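PDB 4HVM: TlmII from Streptoalloteichus hindustanus, which takes part in tallysomycin biosynthesis as a member of the condensation-domain family and probably binds phosphopantetheine. Local coordinates for residues R107-R112 and G137-Q142; A34-R39 and D119-L124; S149-L154 and I386-E391. All blocks are in the same frame, centred on the assembly; numbering follows the deposited sequence.

Contact 1 (R107-R112 and G137-Q142)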
ATOM      1  N   ARG A 107      -7.226   0.324  14.545  1.00 15.86           N
ATOM      2  CA  ARG A 107      -6.747  -1.040  14.359  1.00 13.17           C
ATOM      3  C   ARG A 107      -7.848  -2.048  14.655  1.00 18.29           C
ATOM      4  O   ARG A 107      -8.011  -3.033  13.934  1.00 26.11           O
ATOM      5  CB  ARG A 107      -5.550  -1.323  15.266  1.00 11.07           C
ATOM      6  CG  ARG A 107      -4.224  -0.779  14.770  1.00 19.75           C
ATOM      7  CD  ARG A 107      -3.114  -1.092  15.764  1.00 11.15           C
ATOM      8  NE  ARG A 107      -1.803  -0.660  15.289  1.00 25.39           N
ATOM      9  CZ  ARG A 107      -0.668  -0.852  15.954  1.00 28.43           C
ATOM     10  NH1 ARG A 107      -0.684  -1.468  17.127  1.00 32.25           N
ATOM     11  NH2 ARG A 107       0.482  -0.429  15.446  1.00 25.37           N
ATOM     12  N   ALA A 108      -8.601  -1.798  15.722  1.00 18.70           N
ATOM     13  CA  ALA A 108      -9.667  -2.702  16.134  1.00 20.70           C
ATOM     14  C   ALA A 108     -10.786  -2.754  15.106  1.00 20.28           C
ATOM     15  O   ALA A 108     -11.288  -3.829  14.778  1.00 26.77           O
ATOM     16  CB  ALA A 108     -10.215  -2.291  17.490  1.00 25.85           C
ATOM     17  N   ASP A 109     -11.170  -1.589  14.593  1.00 12.41           N
ATOM     18  CA  ASP A 109     -12.216  -1.517  13.582  1.00 26.28           C
ATOM     19  C   ASP A 109     -11.728  -2.112  12.267  1.00 27.68           C
ATOM     20  O   ASP A 109     -12.517  -2.617  11.472  1.00 35.25           O
ATOM     21  CB  ASP A 109     -12.663  -0.071  13.370  1.00 16.85           C
ATOM     22  CG  ASP A 109     -13.867   0.037  12.452  1.00 22.57           C
ATOM     23  OD1 ASP A 109     -15.005  -0.158  12.929  1.00 26.36           O
ATOM     24  OD2 ASP A 109     -13.679   0.313  11.249  1.00 29.14           O
ATOM     25  N   ARG A 110     -10.419  -2.044  12.049  1.00 21.00           N
ATOM     26  CA  ARG A 110      -9.801  -2.609  10.857  1.00 20.20           C
ATOM     27  C   ARG A 110      -9.851  -4.131  10.879  1.00 11.55           C
ATOM     28  O   ARG A 110      -9.997  -4.774   9.840  1.00 24.59           O
ATOM     29  CB  ARG A 110      -8.351  -2.135  10.751  1.00 16.76           C
ATOM     30  CG  ARG A 110      -7.590  -2.665   9.549  1.00 10.11           C
ATOM     31  CD  ARG A 110      -6.102  -2.466   9.741  1.00 30.09           C
ATOM     32  NE  ARG A 110      -5.611  -3.234  10.880  1.00 32.41           N
ATOM     33  CZ  ARG A 110      -4.407  -3.087  11.420  1.00 34.70           C
ATOM     34  NH1 ARG A 110      -4.056  -3.838  12.454  1.00 39.43           N
ATOM     35  NH2 ARG A 110      -3.558  -2.191  10.931  1.00 23.82           N
ATOM     36  N   ASP A 111      -9.733  -4.701  12.073  1.00 22.51           N
ATOM     37  CA  ASP A 111      -9.664  -6.150  12.226  1.00 26.03           C
ATOM     38  C   ASP A 111     -11.047  -6.785  12.323  1.00 25.78           C
ATOM     39  O   ASP A 111     -11.170  -8.007  12.410  1.00 24.81           O
ATOM     40  CB  ASP A 111      -8.832  -6.526  13.456  1.00 35.07           C
ATOM     41  CG  ASP A 111      -7.411  -5.987  13.390  1.00 44.76           C
ATOM     42  OD1 ASP A 111      -6.932  -5.676  12.274  1.00 45.91           O
ATOM     43  OD2 ASP A 111      -6.769  -5.878  14.458  1.00 50.35           O
ATOM     44  N   ARG A 112     -12.081  -5.950  12.306  1.00 28.14           N
ATOM     45  CA  ARG A 112     -13.455  -6.423  12.422  1.00 27.89           C
ATOM     46  C   ARG A 112     -13.917  -7.056  11.112  1.00 27.24           C
ATOM     47  O   ARG A 112     -13.795  -6.446  10.050  1.00 39.41           O
ATOM     48  CB  ARG A 112     -14.380  -5.274  12.827  1.00 29.85           C
ATOM     49  CG  ARG A 112     -15.792  -5.704  13.182  1.00 42.02           C
ATOM     50  CD  ARG A 112     -16.503  -4.625  13.981  1.00 45.54           C
ATOM     51  NE  ARG A 112     -16.441  -3.329  13.311  1.00 45.07           N
ATOM     52  CZ  ARG A 112     -17.335  -2.900  12.427  1.00 41.55           C
ATOM     53  NH1 ARG A 112     -18.370  -3.664  12.104  1.00 43.63           N
ATOM     54  NH2 ARG A 112     -17.195  -1.706  11.866  1.00 37.16           N
ATOM     55  N   GLY A 137     -10.253   9.508  10.746  1.00 15.93           N
ATOM     56  CA  GLY A 137      -9.638   8.296  10.242  1.00 11.71           C
ATOM     57  C   GLY A 137     -10.491   7.575   9.218  1.00 16.71           C
ATOM     58  O   GLY A 137     -11.713   7.715   9.205  1.00 19.45           O
ATOM     59  N   VAL A 138      -9.840   6.805   8.354  1.00 15.52           N
ATOM     60  CA  VAL A 138     -10.549   5.992   7.376  1.00 10.72           C
ATOM     61  C   VAL A 138     -10.111   4.534   7.478  1.00 21.66           C
ATOM     62  O   VAL A 138      -8.921   4.229   7.566  1.00 20.24           O
ATOM     63  CB  VAL A 138     -10.352   6.517   5.929  1.00 10.80           C
ATOM     64  CG1 VAL A 138      -8.874   6.580   5.563  1.00 14.77           C
ATOM     65  CG2 VAL A 138     -11.115   5.657   4.936  1.00 10.85           C
ATOM     66  N   VAL A 139     -11.090   3.637   7.493  1.00 20.41           N
ATOM     67  CA  VAL A 139     -10.823   2.205   7.483  1.00 10.17           C
ATOM     68  C   VAL A 139     -11.476   1.610   6.245  1.00 16.98           C
ATOM     69  O   VAL A 139     -12.700   1.515   6.172  1.00 17.97           O
ATOM     70  CB  VAL A 139     -11.383   1.526   8.737  1.00 10.51           C
ATOM     71  CG1 VAL A 139     -11.101   0.034   8.701  1.00 10.50           C
ATOM     72  CG2 VAL A 139     -10.791   2.157   9.986  1.00 10.47           C
ATOM     73  N   ALA A 140     -10.667   1.211   5.270  1.00 10.11           N
ATOM     74  CA  ALA A 140     -11.216   0.868   3.964  1.00 12.73           C
ATOM     75  C   ALA A 140     -10.713  -0.436   3.359  1.00 15.35           C
ATOM     76  O   ALA A 140      -9.564  -0.830   3.548  1.00 22.99           O
ATOM     77  CB  ALA A 140     -10.987   2.014   2.989  1.00 11.31           C
ATOM     78  N   HIS A 141     -11.601  -1.090   2.619  1.00 15.09           N
ATOM     79  CA  HIS A 141     -11.264  -2.274   1.842  1.00 17.03           C
ATOM     80  C   HIS A 141     -10.349  -1.851   0.696  1.00 17.84           C
ATOM     81  O   HIS A 141     -10.593  -0.833   0.045  1.00 28.22           O
ATOM     82  CB  HIS A 141     -12.549  -2.893   1.294  1.00 24.28           C
ATOM     83  CG  HIS A 141     -12.399  -4.306   0.829  1.00 22.69           C
ATOM     84  ND1 HIS A 141     -11.729  -4.643  -0.327  1.00 19.99           N
ATOM     85  CD2 HIS A 141     -12.850  -5.469   1.356  1.00 18.81           C
ATOM     86  CE1 HIS A 141     -11.769  -5.953  -0.489  1.00 17.88           C
ATOM     87  NE2 HIS A 141     -12.442  -6.478   0.520  1.00 14.65           N
ATOM     88  N   GLN A 142      -9.301  -2.629   0.449  1.00 14.66           N
ATOM     89  CA  GLN A 142      -8.286  -2.257  -0.536  1.00 17.78           C
ATOM     90  C   GLN A 142      -8.787  -2.320  -1.979  1.00 22.41           C
ATOM     91  O   GLN A 142      -8.133  -1.811  -2.888  1.00 33.08           O
ATOM     92  CB  GLN A 142      -7.037  -3.127  -0.384  1.00 11.19           C
ATOM     93  CG  GLN A 142      -7.257  -4.587  -0.742  1.00 30.69           C
ATOM     94  CD  GLN A 142      -5.960  -5.327  -0.994  1.00 30.29           C
ATOM     95  OE1 GLN A 142      -5.310  -5.802  -0.061  1.00 31.17           O
ATOM     96  NE2 GLN A 142      -5.575  -5.430  -2.261  1.00 33.50           N
TER
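The last turn of helix 98-110 rests on strand 133-141, a central strand of the five-stranded mixed sheet, where Asp109 and Arg110 both meet the side chain of Val139. The carboxylate of Asp109 comes down obliquely over the branch point of the valine: OD2 lies 3.6 Å from Val139 CB and at similar range from both methyls, so the whole isopropyl group is met by a single oxygen. The CG1 branch also faces the helix backbone, with Val139 CG1 3.7 Å from Arg110 CA. It stands anti to the valine's own backbone N (chi1 180°), which turns it toward the helix.

That oxygen of Asp109 is not left to carbon alone: OD2 is paired in a salt bridge with Arg123 and hydrogen-bonded to His125, both on the adjoining strand 122-128. The other oxygen, OD1, receives Arg112 NH2 at 2.9 Å in a nearly straight bond, on its syn side but about 33° out of the carboxylate plane. With both oxygens held, rotation of the carboxylate is restricted.

Strand 133-141 runs into His141-Gln142, matching by sequence the start of the HHxxxDG motif of condensation domains, with glutamine for the second histidine and alanine for the closing glycine. Arg110 offers Val139 little beyond its stem, CB lying 4.1 Å from Val139 CG1. A bend at chi3 (63°) takes its guanidinium away from the strand, and NE binds Asp111 OD1 at 3.1 Å. One face of this guanidinium lies against Arg107 CA, while the Arg110 side chain also packs on Phe36.

Contact 2 (A34-R39 and D119-L124). With SO4 (sulfate ion), chain F.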
ATOM      1  N   ALA A  34      -7.950  -8.815   6.223  1.00 20.13           N
ATOM      2  CA  ALA A  34      -6.700  -8.722   5.475  1.00 19.09           C
ATOM      3  C   ALA A  34      -6.809  -7.719   4.336  1.00 27.01           C
ATOM      4  O   ALA A  34      -5.798  -7.258   3.805  1.00 38.94           O
ATOM      5  CB  ALA A  34      -6.296 -10.083   4.939  1.00 16.55           C
ATOM      6  N   ALA A  35      -8.039  -7.393   3.956  1.00 18.48           N
ATOM      7  CA  ALA A  35      -8.275  -6.464   2.859  1.00 20.07           C
ATOM      8  C   ALA A  35      -8.364  -5.024   3.343  1.00 24.73           C
ATOM      9  O   ALA A  35      -8.538  -4.106   2.542  1.00 26.31           O
ATOM     10  CB  ALA A  35      -9.549  -6.838   2.125  1.00 20.35           C
ATOM     11  N   PHE A  36      -8.245  -4.826   4.651  1.00 21.00           N
ATOM     12  CA  PHE A  36      -8.478  -3.509   5.235  1.00 14.86           C
ATOM     13  C   PHE A  36      -7.212  -2.814   5.715  1.00 16.80           C
ATOM     14  O   PHE A  36      -6.273  -3.453   6.190  1.00 20.34           O
ATOM     15  CB  PHE A  36      -9.502  -3.590   6.374  1.00 13.13           C
ATOM     16  CG  PHE A  36     -10.923  -3.611   5.900  1.00 21.95           C
ATOM     17  CD1 PHE A  36     -11.493  -4.790   5.453  1.00 14.88           C
ATOM     18  CD2 PHE A  36     -11.683  -2.453   5.885  1.00 13.86           C
ATOM     19  CE1 PHE A  36     -12.796  -4.819   5.005  1.00 16.19           C
ATOM     20  CE2 PHE A  36     -12.990  -2.473   5.436  1.00 19.85           C
ATOM     21  CZ  PHE A  36     -13.547  -3.661   4.996  1.00 18.42           C
ATOM     22  N   ALA A  37      -7.208  -1.492   5.587  1.00 17.12           N
ATOM     23  CA  ALA A  37      -6.103  -0.666   6.044  1.00 16.16           C
ATOM     24  C   ALA A  37      -6.672   0.581   6.699  1.00 17.55           C
ATOM     25  O   ALA A  37      -7.787   0.997   6.385  1.00 17.53           O
ATOM     26  CB  ALA A  37      -5.209  -0.285   4.878  1.00  7.42           C
ATOM     27  N   ALA A  38      -5.906   1.184   7.602  1.00 17.50           N
ATOM     28  CA  ALA A  38      -6.366   2.381   8.294  1.00 10.11           C
ATOM     29  C   ALA A  38      -5.354   3.521   8.228  1.00 14.19           C
ATOM     30  O   ALA A  38      -4.172   3.330   8.502  1.00 23.50           O
ATOM     31  CB  ALA A  38      -6.699   2.055   9.741  1.00  9.61           C
ATOM     32  N   ARG A  39      -5.830   4.704   7.857  1.00 11.27           N
ATOM     33  CA  ARG A  39      -5.023   5.916   7.890  1.00 12.16           C
ATOM     34  C   ARG A  39      -5.854   7.017   8.533  1.00 14.83           C
ATOM     35  O   ARG A  39      -7.072   6.884   8.650  1.00 16.38           O
ATOM     36  CB  ARG A  39      -4.604   6.326   6.477  1.00  8.08           C
ATOM     37  CG  ARG A  39      -3.780   5.276   5.742  1.00 22.36           C
ATOM     38  CD  ARG A  39      -2.459   5.014   6.441  1.00 16.05           C
ATOM     39  NE  ARG A  39      -2.082   3.605   6.372  1.00 17.62           N
ATOM     40  CZ  ARG A  39      -1.355   3.072   5.396  1.00 30.56           C
ATOM     41  NH1 ARG A  39      -0.925   3.836   4.401  1.00 45.17           N
ATOM     42  NH2 ARG A  39      -1.059   1.779   5.414  1.00 28.86           N
ATOM     43  N   ASP A 119     -22.060  -5.055   4.106  1.00 33.09           N
ATOM     44  CA  ASP A 119     -21.608  -4.007   5.018  1.00 32.39           C
ATOM     45  C   ASP A 119     -20.827  -2.897   4.319  1.00 32.85           C
ATOM     46  O   ASP A 119     -20.238  -3.117   3.258  1.00 36.62           O
ATOM     47  CB  ASP A 119     -20.754  -4.616   6.129  1.00 32.49           C
ATOM     48  CG  ASP A 119     -21.367  -5.869   6.716  1.00 39.86           C
ATOM     49  OD1 ASP A 119     -22.613  -5.965   6.758  1.00 48.58           O
ATOM     50  OD2 ASP A 119     -20.600  -6.760   7.135  1.00 42.80           O
ATOM     51  N   PRO A 120     -20.829  -1.691   4.912  1.00 30.32           N
ATOM     52  CA  PRO A 120     -19.998  -0.596   4.400  1.00 32.26           C
ATOM     53  C   PRO A 120     -18.513  -0.954   4.430  1.00 24.70           C
ATOM     54  O   PRO A 120     -18.003  -1.373   5.469  1.00 22.00           O
ATOM     55  CB  PRO A 120     -20.292   0.556   5.372  1.00 31.97           C
ATOM     56  CG  PRO A 120     -20.914  -0.085   6.577  1.00 23.10           C
ATOM     57  CD  PRO A 120     -21.667  -1.257   6.044  1.00 20.24           C
ATOM     58  N   LEU A 121     -17.833  -0.784   3.299  1.00 23.44           N
ATOM     59  CA  LEU A 121     -16.432  -1.170   3.169  1.00 17.86           C
ATOM     60  C   LEU A 121     -15.483   0.016   3.335  1.00 20.14           C
ATOM     61  O   LEU A 121     -14.262  -0.145   3.307  1.00 19.70           O
ATOM     62  CB  LEU A 121     -16.192  -1.863   1.826  1.00 14.03           C
ATOM     63  CG  LEU A 121     -17.030  -3.112   1.565  1.00 18.77           C
ATOM     64  CD1 LEU A 121     -16.692  -3.713   0.212  1.00 15.45           C
ATOM     65  CD2 LEU A 121     -16.810  -4.128   2.669  1.00 26.37           C
ATOM     66  N   VAL A 122     -16.052   1.206   3.494  1.00 17.23           N
ATOM     67  CA  VAL A 122     -15.272   2.403   3.784  1.00 14.79           C
ATOM     68  C   VAL A 122     -15.882   3.126   4.974  1.00 22.88           C
ATOM     69  O   VAL A 122     -16.932   3.755   4.857  1.00 26.96           O
ATOM     70  CB  VAL A 122     -15.221   3.358   2.582  1.00 15.61           C
ATOM     71  CG1 VAL A 122     -14.520   4.652   2.964  1.00 15.95           C
ATOM     72  CG2 VAL A 122     -14.518   2.691   1.408  1.00 19.92           C
ATOM     73  N   ARG A 123     -15.223   3.022   6.123  1.00 22.05           N
ATOM     74  CA  ARG A 123     -15.716   3.638   7.350  1.00 17.71           C
ATOM     75  C   ARG A 123     -14.905   4.879   7.713  1.00 19.84           C
ATOM     76  O   ARG A 123     -13.680   4.831   7.779  1.00 33.81           O
ATOM     77  CB  ARG A 123     -15.680   2.629   8.501  1.00 23.20           C
ATOM     78  CG  ARG A 123     -16.622   1.453   8.307  1.00 21.33           C
ATOM     79  CD  ARG A 123     -16.307   0.305   9.253  1.00 19.25           C
ATOM     80  NE  ARG A 123     -16.185  -0.951   8.523  1.00 29.29           N
ATOM     81  CZ  ARG A 123     -15.174  -1.802   8.659  1.00 27.23           C
ATOM     82  NH1 ARG A 123     -14.193  -1.541   9.513  1.00 27.55           N
ATOM     83  NH2 ARG A 123     -15.148  -2.919   7.945  1.00 31.38           N
ATOM     84  N   LEU A 124     -15.594   5.992   7.942  1.00 16.68           N
ATOM     85  CA  LEU A 124     -14.935   7.215   8.376  1.00 13.43           C
ATOM     86  C   LEU A 124     -15.094   7.358   9.881  1.00 21.32           C
ATOM     87  O   LEU A 124     -16.209   7.298  10.397  1.00 24.24           O
ATOM     88  CB  LEU A 124     -15.507   8.437   7.656  1.00 15.69           C
ATOM     89  CG  LEU A 124     -15.293   8.491   6.148  1.00 18.72           C
ATOM     90  CD1 LEU A 124     -15.809   9.798   5.570  1.00 17.79           C
ATOM     91  CD2 LEU A 124     -13.820   8.297   5.816  1.00 24.73           C
TER
HETATM   92  S   SO4 F 502      -1.259  -1.461   5.355  1.00 77.37           S
HETATM   93  O1  SO4 F 502      -0.106  -1.808   6.183  1.00 78.64           O
HETATM   94  O2  SO4 F 502      -1.898  -2.672   4.844  1.00 76.24           O
HETATM   95  O3  SO4 F 502      -2.220  -0.717   6.165  1.00 82.06           O
HETATM   96  O4  SO4 F 502      -0.819  -0.644   4.227  1.00 75.92           O
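This is a buried contact between next-but-one strands: strands 36-44 and 122-128 flank strand 133-141 in the mixed sheet, and the Phe36 ring bridges the gap on the face that carries helix 98-110. Backbone bonds support that order, since Ala37 and Arg39 pair with strand 133-141 from one side and Leu121 and Arg123 from the other. The outer end of the ring does the touching. Phe36 CE2 lies 3.3 Å from Arg123 NH2, and the neighbouring CZ is almost as near. Ring and guanidinium planes are 23° apart, but the approach is oblique, short of a regular stack. Two further partners come from Leu121: its carbonyl O is 3.4 Å from Phe36 CE2, and its CD2 methyl packs 4.0 Å from Phe36 CZ. His141 meets the same phenylalanine with its ring plane steeply inclined.

Arg123 leaves its strand on the helix side of the sheet, and a bend at chi3 (-129°) turns its guanidinium toward the ring. Its other terminal nitrogen, NH1, is taken by Asp109 OD2 in a salt bridge, which helps to fix the direction of the group.

Ala37 and Arg39 project from the opposite face of the strand. There a sulfate, probably from the crystallisation liquor, accepts two weak bonds from one nitrogen: Arg39 NH2 is 2.7 Å from sulfate O4 and 2.9 Å from sulfate O3. Ala37 CB lies 3.3 Å from sulfate O3.

Chemically, the two faces differ: on one an arginine meets a probably solvent-derived anion through weak bonds, whereas on the other a buried arginine sits beside an aromatic ring, its charge probably balanced chiefly by Asp109.

Contact 3 (S149-L154 and I386-E391)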
ATOM      1  N   SER A 149      -5.587   6.894  -2.365  1.00 23.50           N
ATOM      2  CA  SER A 149      -7.007   7.241  -2.299  1.00 16.91           C
ATOM      3  C   SER A 149      -7.500   7.472  -0.873  1.00 17.57           C
ATOM      4  O   SER A 149      -8.435   8.245  -0.655  1.00 19.88           O
ATOM      5  CB  SER A 149      -7.858   6.165  -2.980  1.00 17.46           C
ATOM      6  OG  SER A 149      -7.579   6.102  -4.372  1.00 23.02           O
ATOM      7  N   ARG A 150      -6.873   6.807   0.093  1.00 16.60           N
ATOM      8  CA  ARG A 150      -7.258   6.963   1.491  1.00 14.75           C
ATOM      9  C   ARG A 150      -7.056   8.401   1.955  1.00 21.54           C
ATOM     10  O   ARG A 150      -7.911   8.968   2.630  1.00 32.03           O
ATOM     11  CB  ARG A 150      -6.476   6.005   2.391  1.00 16.26           C
ATOM     12  CG  ARG A 150      -6.660   4.535   2.057  1.00 11.93           C
ATOM     13  CD  ARG A 150      -6.038   3.651   3.129  1.00  9.42           C
ATOM     14  NE  ARG A 150      -5.589   2.372   2.589  1.00 24.33           N
ATOM     15  CZ  ARG A 150      -4.320   2.076   2.324  1.00 21.21           C
ATOM     16  NH1 ARG A 150      -3.363   2.962   2.565  1.00 14.01           N
ATOM     17  NH2 ARG A 150      -4.008   0.887   1.827  1.00 24.82           N
ATOM     18  N   TYR A 151      -5.927   8.990   1.582  1.00 18.80           N
ATOM     19  CA  TYR A 151      -5.641  10.369   1.954  1.00 17.23           C
ATOM     20  C   TYR A 151      -6.396  11.368   1.078  1.00 20.80           C
ATOM     21  O   TYR A 151      -6.653  12.499   1.494  1.00 22.19           O
ATOM     22  CB  TYR A 151      -4.138  10.632   1.906  1.00 12.50           C
ATOM     23  CG  TYR A 151      -3.389  10.037   3.071  1.00 23.23           C
ATOM     24  CD1 TYR A 151      -3.610  10.496   4.360  1.00 16.36           C
ATOM     25  CD2 TYR A 151      -2.456   9.026   2.887  1.00 11.46           C
ATOM     26  CE1 TYR A 151      -2.931   9.963   5.433  1.00 18.51           C
ATOM     27  CE2 TYR A 151      -1.768   8.487   3.958  1.00 23.17           C
ATOM     28  CZ  TYR A 151      -2.009   8.960   5.230  1.00 21.08           C
ATOM     29  OH  TYR A 151      -1.330   8.429   6.300  1.00 23.62           O
HETATM   30  N   MSE A 152      -6.745  10.949  -0.135  1.00 23.66           N
HETATM   31  CA  MSE A 152      -7.581  11.767  -1.007  1.00 14.35           C
HETATM   32  C   MSE A 152      -8.942  11.957  -0.351  1.00 21.48           C
HETATM   33  O   MSE A 152      -9.453  13.076  -0.258  1.00 27.44           O
HETATM   34  CB  MSE A 152      -7.751  11.112  -2.381  1.00 14.46           C
HETATM   35  CG  MSE A 152      -6.470  11.007  -3.190  1.00 27.41           C
HETATM   36 SE   MSE A 152      -6.777  10.409  -5.023  0.76 34.50          SE
HETATM   37  CE  MSE A 152      -7.639  12.022  -5.684  1.00 17.73           C
ATOM     38  N   VAL A 153      -9.512  10.851   0.119  1.00 16.68           N
ATOM     39  CA  VAL A 153     -10.811  10.875   0.778  1.00 16.45           C
ATOM     40  C   VAL A 153     -10.760  11.689   2.064  1.00 22.51           C
ATOM     41  O   VAL A 153     -11.631  12.523   2.311  1.00 28.84           O
ATOM     42  CB  VAL A 153     -11.317   9.449   1.092  1.00 13.15           C
ATOM     43  CG1 VAL A 153     -12.577   9.500   1.945  1.00 13.51           C
ATOM     44  CG2 VAL A 153     -11.579   8.689  -0.192  1.00 16.13           C
ATOM     45  N   LEU A 154      -9.734  11.450   2.878  1.00 22.46           N
ATOM     46  CA  LEU A 154      -9.558  12.181   4.129  1.00 23.43           C
ATOM     47  C   LEU A 154      -9.375  13.674   3.876  1.00 22.64           C
ATOM     48  O   LEU A 154      -9.899  14.506   4.617  1.00 20.47           O
ATOM     49  CB  LEU A 154      -8.365  11.634   4.917  1.00 13.08           C
ATOM     50  CG  LEU A 154      -8.531  10.254   5.555  1.00 12.13           C
ATOM     51  CD1 LEU A 154      -7.258   9.829   6.268  1.00 15.60           C
ATOM     52  CD2 LEU A 154      -9.708  10.251   6.513  1.00 12.43           C
ATOM     53  N   ILE A 386      -3.514  20.683  10.336  1.00 30.81           N
ATOM     54  CA  ILE A 386      -3.794  19.331   9.865  1.00 29.24           C
ATOM     55  C   ILE A 386      -2.509  18.586   9.513  1.00 28.19           C
ATOM     56  O   ILE A 386      -1.728  19.038   8.675  1.00 35.79           O
ATOM     57  CB  ILE A 386      -4.725  19.339   8.639  1.00 30.97           C
ATOM     58  CG1 ILE A 386      -6.093  19.919   9.005  1.00 31.18           C
ATOM     59  CG2 ILE A 386      -4.881  17.934   8.083  1.00 27.60           C
ATOM     60  CD1 ILE A 386      -7.056  19.971   7.836  1.00 31.68           C
ATOM     61  N   GLU A 387      -2.294  17.448  10.164  1.00 27.19           N
ATOM     62  CA  GLU A 387      -1.110  16.630   9.925  1.00 31.51           C
ATOM     63  C   GLU A 387      -1.489  15.158   9.875  1.00 29.31           C
ATOM     64  O   GLU A 387      -2.583  14.777  10.290  1.00 39.22           O
ATOM     65  CB  GLU A 387      -0.071  16.857  11.026  1.00 37.49           C
ATOM     66  CG  GLU A 387      -0.547  16.450  12.420  1.00 57.57           C
ATOM     67  CD  GLU A 387       0.430  16.836  13.516  1.00 72.27           C
ATOM     68  OE1 GLU A 387       0.365  16.239  14.612  1.00 68.09           O
ATOM     69  OE2 GLU A 387       1.256  17.744  13.285  1.00 80.32           O
ATOM     70  N   LEU A 388      -0.585  14.334   9.356  1.00 24.01           N
ATOM     71  CA  LEU A 388      -0.794  12.893   9.332  1.00 33.26           C
ATOM     72  C   LEU A 388      -0.811  12.365  10.760  1.00 35.81           C
ATOM     73  O   LEU A 388      -0.091  12.867  11.622  1.00 42.67           O
ATOM     74  CB  LEU A 388       0.301  12.200   8.520  1.00 22.07           C
ATOM     75  CG  LEU A 388       0.060  11.996   7.020  1.00 22.25           C
ATOM     76  CD1 LEU A 388      -0.201  13.311   6.303  1.00 22.53           C
ATOM     77  CD2 LEU A 388       1.237  11.265   6.393  1.00 20.97           C
ATOM     78  N   PHE A 389      -1.640  11.357  11.010  1.00 31.19           N
ATOM     79  CA  PHE A 389      -1.789  10.824  12.359  1.00 26.11           C
ATOM     80  C   PHE A 389      -1.179   9.435  12.520  1.00 26.28           C
ATOM     81  O   PHE A 389      -1.739   8.447  12.046  1.00 33.75           O
ATOM     82  CB  PHE A 389      -3.260  10.807  12.784  1.00 22.57           C
ATOM     83  CG  PHE A 389      -3.487  10.174  14.125  1.00 41.13           C
ATOM     84  CD1 PHE A 389      -3.011  10.778  15.277  1.00 23.56           C
ATOM     85  CD2 PHE A 389      -4.164   8.972  14.237  1.00 22.04           C
ATOM     86  CE1 PHE A 389      -3.207  10.197  16.516  1.00 23.78           C
ATOM     87  CE2 PHE A 389      -4.365   8.388  15.473  1.00 34.17           C
ATOM     88  CZ  PHE A 389      -3.886   9.000  16.613  1.00 23.11           C
ATOM     89  N   ARG A 390      -0.029   9.382  13.191  1.00 25.84           N
ATOM     90  CA  ARG A 390       0.625   8.126  13.560  1.00 22.47           C
ATOM     91  C   ARG A 390       0.690   7.124  12.413  1.00 21.69           C
ATOM     92  O   ARG A 390       0.419   5.939  12.605  1.00 25.98           O
ATOM     93  CB  ARG A 390      -0.079   7.490  14.766  1.00 27.17           C
ATOM     94  CG  ARG A 390      -0.038   8.320  16.042  1.00 29.74           C
ATOM     95  CD  ARG A 390       1.298   8.191  16.763  1.00 36.36           C
ATOM     96  NE  ARG A 390       1.309   8.938  18.018  1.00 49.58           N
ATOM     97  CZ  ARG A 390       0.910   8.445  19.188  1.00 52.24           C
ATOM     98  NH1 ARG A 390       0.465   7.198  19.269  1.00 58.20           N
ATOM     99  NH2 ARG A 390       0.954   9.200  20.278  1.00 44.74           N
ATOM    100  N   GLU A 391       1.037   7.603  11.223  1.00 21.71           N
ATOM    101  CA  GLU A 391       1.078   6.752  10.038  1.00 26.37           C
ATOM    102  C   GLU A 391       1.972   5.529  10.236  1.00 32.49           C
ATOM    103  O   GLU A 391       1.660   4.440   9.759  1.00 44.40           O
ATOM    104  CB  GLU A 391       1.532   7.551   8.815  1.00 19.18           C
ATOM    105  CG  GLU A 391       1.435   6.784   7.505  1.00 19.84           C
ATOM    106  CD  GLU A 391       1.856   7.617   6.309  1.00 28.62           C
ATOM    107  OE1 GLU A 391       2.982   8.161   6.322  1.00 33.40           O
ATOM    108  OE2 GLU A 391       1.056   7.732   5.357  1.00 30.76           O
TER
HETATM  109  O   HOH W   1      -2.274   8.114   9.051  1.00 26.31           O
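Tyr151 reaches from helix 147-161 to Leu388 and Glu391, and its phenol oxygen is the centre of the contact. The hydroxyl donates to Glu391 OE2 at 2.7 Å. Seen from the acceptor, the donor stands above the carboxylate plane, 46° out of it; seen from the phenol, OE2 lies near the plane of the ring, and the two flat groups are 77° apart. Leu388 supplies the apolar part by crossing the end of the ring at about a right angle: its CG is 3.9 Å from Tyr151 CE1, and its CD2 methyl is 3.8 Å from Tyr151 OH.

The same hydroxyl also accepts a bond from a water at 2.9 Å, measured from the water oxygen to Tyr151 OH. That water donates in addition to Phe389 O, 3.1 Å away, and thus joins the ring to the backbone beyond the strand. A phenylalanine in place of Tyr151 would probably leave Glu391 OE2 without this donor, the water with one acceptor fewer and the CD2 methyl of Leu388 without its contact to the hydroxyl.

Glu391 itself is extended, with CG anti to its backbone N (chi1 -173°), which carries the carboxylate out to the phenol. In the second shell, the backbone N of Glu423 donates to its other oxygen, OE1, and restricts the carboxylate's rotation. Arg390 occupies the N-cap position of the short helix that begins at Glu391.

Farther out, Glu387 and Phe389 bond through their backbones to Leu42 and Gly40, placing strand 385-388 along strand 36-44. The hydroxyl end of Tyr151 also meets the stem of Arg39 on that strand, while the Phe389 side chain packs on helix 98-110, across the sheet from helix 147-161.

How the contacts relate
From the N terminus, 34-39 opens contact 2 and 107-112 opens contact 1 before 119-124 closes contact 2; 137-142 then closes contact 1. The two loops therefore cross, and the salt bridge from Asp109 to Arg123 joins them directly. Contact 3 follows in series: it opens at 149-154, soon after strand 133-141, and closes only at 386-391, enclosing much of the six-stranded sheet. Contacts 1 and 2 tie helix 98-110 and three neighbouring strands together on one face of the five-stranded sheet. Contact 3 joins helix 147-161, on the other face, to the late edge strand 385-388, with Arg39 and Arg150 meeting between contacts 2 and 3.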